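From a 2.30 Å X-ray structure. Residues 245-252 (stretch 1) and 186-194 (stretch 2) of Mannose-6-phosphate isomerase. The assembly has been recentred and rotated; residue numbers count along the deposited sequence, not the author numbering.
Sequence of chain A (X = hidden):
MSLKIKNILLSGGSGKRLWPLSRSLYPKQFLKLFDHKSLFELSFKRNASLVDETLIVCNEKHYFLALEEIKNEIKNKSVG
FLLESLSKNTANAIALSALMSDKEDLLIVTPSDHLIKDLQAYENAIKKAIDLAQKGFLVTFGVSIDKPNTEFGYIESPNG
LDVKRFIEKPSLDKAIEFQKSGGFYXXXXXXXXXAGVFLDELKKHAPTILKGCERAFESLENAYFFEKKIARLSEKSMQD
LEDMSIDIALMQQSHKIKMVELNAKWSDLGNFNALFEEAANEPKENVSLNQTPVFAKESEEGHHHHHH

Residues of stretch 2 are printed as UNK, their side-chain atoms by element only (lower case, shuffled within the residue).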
# COMPACT_ATOMS: atom_id res chain seq x y z
N SER A 245 11.15 -4.19 1.01
CA SER A 245 9.71 -4.36 1.04
C SER A 245 9.12 -4.19 2.41
O SER A 245 9.75 -4.50 3.39
CB SER A 245 9.39 -5.76 0.59
OG SER A 245 8.14 -5.75 -0.01
N ILE A 246 7.88 -3.74 2.49
CA ILE A 246 7.27 -3.61 3.81
C ILE A 246 7.08 -4.98 4.48
O ILE A 246 7.15 -5.11 5.71
CB ILE A 246 5.94 -2.82 3.73
CG1 ILE A 246 5.46 -2.42 5.12
CG2 ILE A 246 4.89 -3.60 2.97
CD1 ILE A 246 6.46 -1.57 5.89
N ASP A 247 6.87 -6.00 3.64
CA ASP A 247 6.66 -7.36 4.09
C ASP A 247 7.90 -7.89 4.76
O ASP A 247 7.81 -8.59 5.76
CB ASP A 247 6.26 -8.26 2.92
CG ASP A 247 5.17 -7.64 2.05
OD1 ASP A 247 5.47 -6.68 1.30
OD2 ASP A 247 4.02 -8.12 2.11
N ILE A 248 9.07 -7.55 4.22
CA ILE A 248 10.34 -7.99 4.79
C ILE A 248 10.73 -7.11 5.98
O ILE A 248 11.11 -7.62 7.04
CB ILE A 248 11.46 -8.01 3.71
CG1 ILE A 248 11.19 -9.13 2.70
CG2 ILE A 248 12.84 -8.18 4.34
CD1 ILE A 248 11.89 -8.96 1.36
N ALA A 249 10.61 -5.80 5.80
CA ALA A 249 11.00 -4.80 6.80
C ALA A 249 10.23 -4.90 8.11
O ALA A 249 10.81 -4.74 9.20
CB ALA A 249 10.86 -3.39 6.23
N LEU A 250 8.93 -5.14 8.00
CA LEU A 250 8.05 -4.94 9.14
C LEU A 250 7.07 -6.08 9.40
O LEU A 250 6.93 -6.54 10.53
CB LEU A 250 7.28 -3.63 8.96
CG LEU A 250 6.31 -3.18 10.05
CD1 LEU A 250 7.01 -3.06 11.41
CD2 LEU A 250 5.68 -1.87 9.64
N MET A 251 6.40 -6.52 8.34
CA MET A 251 5.32 -7.50 8.48
C MET A 251 5.80 -8.88 8.94
O MET A 251 5.03 -9.65 9.50
CB MET A 251 4.50 -7.60 7.20
CG MET A 251 3.93 -6.27 6.71
SD MET A 251 2.78 -5.52 7.88
CE MET A 251 2.67 -3.85 7.27
N GLN A 252 7.08 -9.19 8.75
CA GLN A 252 7.61 -10.46 9.24
C GLN A 252 8.08 -10.38 10.70
O GLN A 252 8.53 -11.38 11.26
CB GLN A 252 8.75 -10.95 8.34
CG GLN A 252 8.28 -11.54 7.02
CD GLN A 252 9.35 -12.36 6.32
OE1 GLN A 252 9.05 -13.16 5.43
NE2 GLN A 252 10.61 -12.18 6.73
N UNK A 186 -3.10 -15.62 0.72
CA UNK A 186 -2.20 -14.72 -0.01
C UNK A 186 -2.32 -13.33 0.59
O UNK A 186 -3.42 -12.84 0.83
c UNK A 186 -0.41 -17.39 -2.96
c UNK A 186 -2.12 -15.80 -2.32
c UNK A 186 -2.55 -17.42 -4.07
c UNK A 186 -1.27 -17.94 -3.91
c UNK A 186 -2.58 -14.63 -1.49
c UNK A 186 -0.84 -16.32 -2.18
c UNK A 186 -2.97 -16.35 -3.28
N UNK A 187 -1.18 -12.71 0.85
CA UNK A 187 -1.18 -11.30 1.21
C UNK A 187 -1.57 -10.45 0.00
O UNK A 187 -0.98 -10.56 -1.07
c UNK A 187 0.17 -10.87 1.76
o UNK A 187 -0.78 -8.77 2.41
n UNK A 187 1.41 -8.80 1.90
c UNK A 187 0.23 -9.39 2.06
N UNK A 188 -2.58 -9.60 0.19
CA UNK A 188 -3.10 -8.78 -0.90
C UNK A 188 -2.12 -7.68 -1.28
O UNK A 188 -2.14 -7.19 -2.41
c UNK A 188 -4.44 -8.16 -0.52
o UNK A 188 -4.25 -7.11 0.41
N UNK A 189 -1.27 -7.30 -0.34
CA UNK A 189 -0.37 -6.18 -0.54
C UNK A 189 -0.99 -4.86 -0.12
O UNK A 189 -0.30 -3.86 -0.06
N UNK A 190 -2.30 -4.88 0.15
CA UNK A 190 -3.01 -3.73 0.74
C UNK A 190 -2.79 -3.68 2.25
O UNK A 190 -2.48 -4.71 2.85
s UNK A 190 -6.72 -4.07 -1.08
c UNK A 190 -4.51 -3.83 0.49
c UNK A 190 -7.16 -2.78 0.10
c UNK A 190 -4.93 -4.06 -0.95
N UNK A 191 -2.96 -2.50 2.86
CA UNK A 191 -2.68 -2.31 4.28
C UNK A 191 -3.47 -1.15 4.84
O UNK A 191 -3.70 -0.17 4.14
c UNK A 191 -0.23 -4.27 4.95
c UNK A 191 -1.20 -2.00 4.53
c UNK A 191 0.62 -5.32 4.60
c UNK A 191 1.43 -5.21 3.49
c UNK A 191 1.39 -4.05 2.71
c UNK A 191 0.54 -3.02 3.06
c UNK A 191 -0.28 -3.12 4.18
N UNK A 192 -3.88 -1.26 6.11
CA UNK A 192 -4.46 -0.14 6.84
C UNK A 192 -3.79 -0.06 8.21
O UNK A 192 -3.51 -1.08 8.82
c UNK A 192 -6.56 1.00 7.72
c UNK A 192 -6.01 -0.25 7.02
c UNK A 192 -6.71 -0.43 5.67
N UNK A 193 -3.50 1.16 8.64
CA UNK A 193 -2.89 1.45 9.94
C UNK A 193 -2.89 2.95 10.16
O UNK A 193 -2.98 3.71 9.21
c UNK A 193 -0.38 1.96 8.00
c UNK A 193 -1.44 0.92 10.07
c UNK A 193 -0.23 -0.42 8.30
c UNK A 193 -0.68 0.82 8.76
c UNK A 193 0.32 1.85 6.81
c UNK A 193 0.48 -0.53 7.10
c UNK A 193 0.75 0.60 6.35
N UNK A 194 -2.79 3.37 11.42
CA UNK A 194 -2.57 4.77 11.71
C UNK A 194 -1.11 5.10 11.40
O UNK A 194 -0.24 4.24 11.53
n UNK A 194 -3.56 7.08 15.79
c UNK A 194 -2.56 6.72 15.00
c UNK A 194 -2.89 5.04 13.18
o UNK A 194 -1.40 6.57 15.41
c UNK A 194 -2.91 6.50 13.55

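Position 186 carries seven side-chain carbons, one leading into a ring of six, with no oxygen to make it a tyrosine. It lies out of reach of stretch 1 and is Phe 186.

Position 187 has two carbons, the second bearing one oxygen and one nitrogen, a short amide that points toward the helix; its nitrogen lies 2.7 Å from OD2 of Asp 247. This is Asn 187, and the close nitrogen is ND2. Its OD1 accepts a hydrogen bond from the backbone N of position 189 at 3.2 Å, so one amide both faces the helix and braces the turn that follows.

Position 188 shows one carbon and one oxygen and touches nothing on stretch 1, which makes it Ser 188. Its OG accepts a hydrogen bond from the backbone N of position 190, 3.0 Å away.

Position 189 has no side-chain atoms, touches nothing on stretch 1, and is Gly 189. With phi/psi of 89/-10, a CB here would jam against the carbonyl O of Ser 188, so the backbone itself calls for glycine where the chain turns its corner.

Position 190 is an unbranched run of two carbons, a sulfur and a final carbon, clear of the helix: Met 190.

Position 191 again has one carbon followed by a six-carbon ring, this time pointing toward the helix, with a ring carbon 3.5 Å from CG2 of Ile 246. It is Phe 191, and that carbon is CE1. CE of Met 251 sits over one ring face, 4.0 Å from the centroid of the Phe 191 ring. OD2 of Asp 247 lies at the ring edge, 4.1 Å from CZ of Phe 191.

Position 192 has three carbons, one carrying the other two, out of reach of stretch 1. This is Val 192.

Position 193 has a third six-carbon ring on a single carbon, a ring carbon lying 4.0 Å from CE of Met 251; it is Phe 193, and the carbon is CE2.

Position 194 has three carbons, the third carrying oxygen and nitrogen, distant from stretch 1: Gln 194. It caps a backbone N just past its own stretch.

The contact follows the strand's alternation: Phe 191 and Phe 193 face the helix, while Val 192 between them does not. Phe 191 is the hub, giving up the largest covered area. On the helix, Ile 246 and Met 251 supply the apolar surface, and the Met 251 methyl reaches both rings. Asp 247 starts sideways, yet its carboxylate comes nearer to meet Asn 187.

Stretch 2 186-194: FNSGMFVFQ
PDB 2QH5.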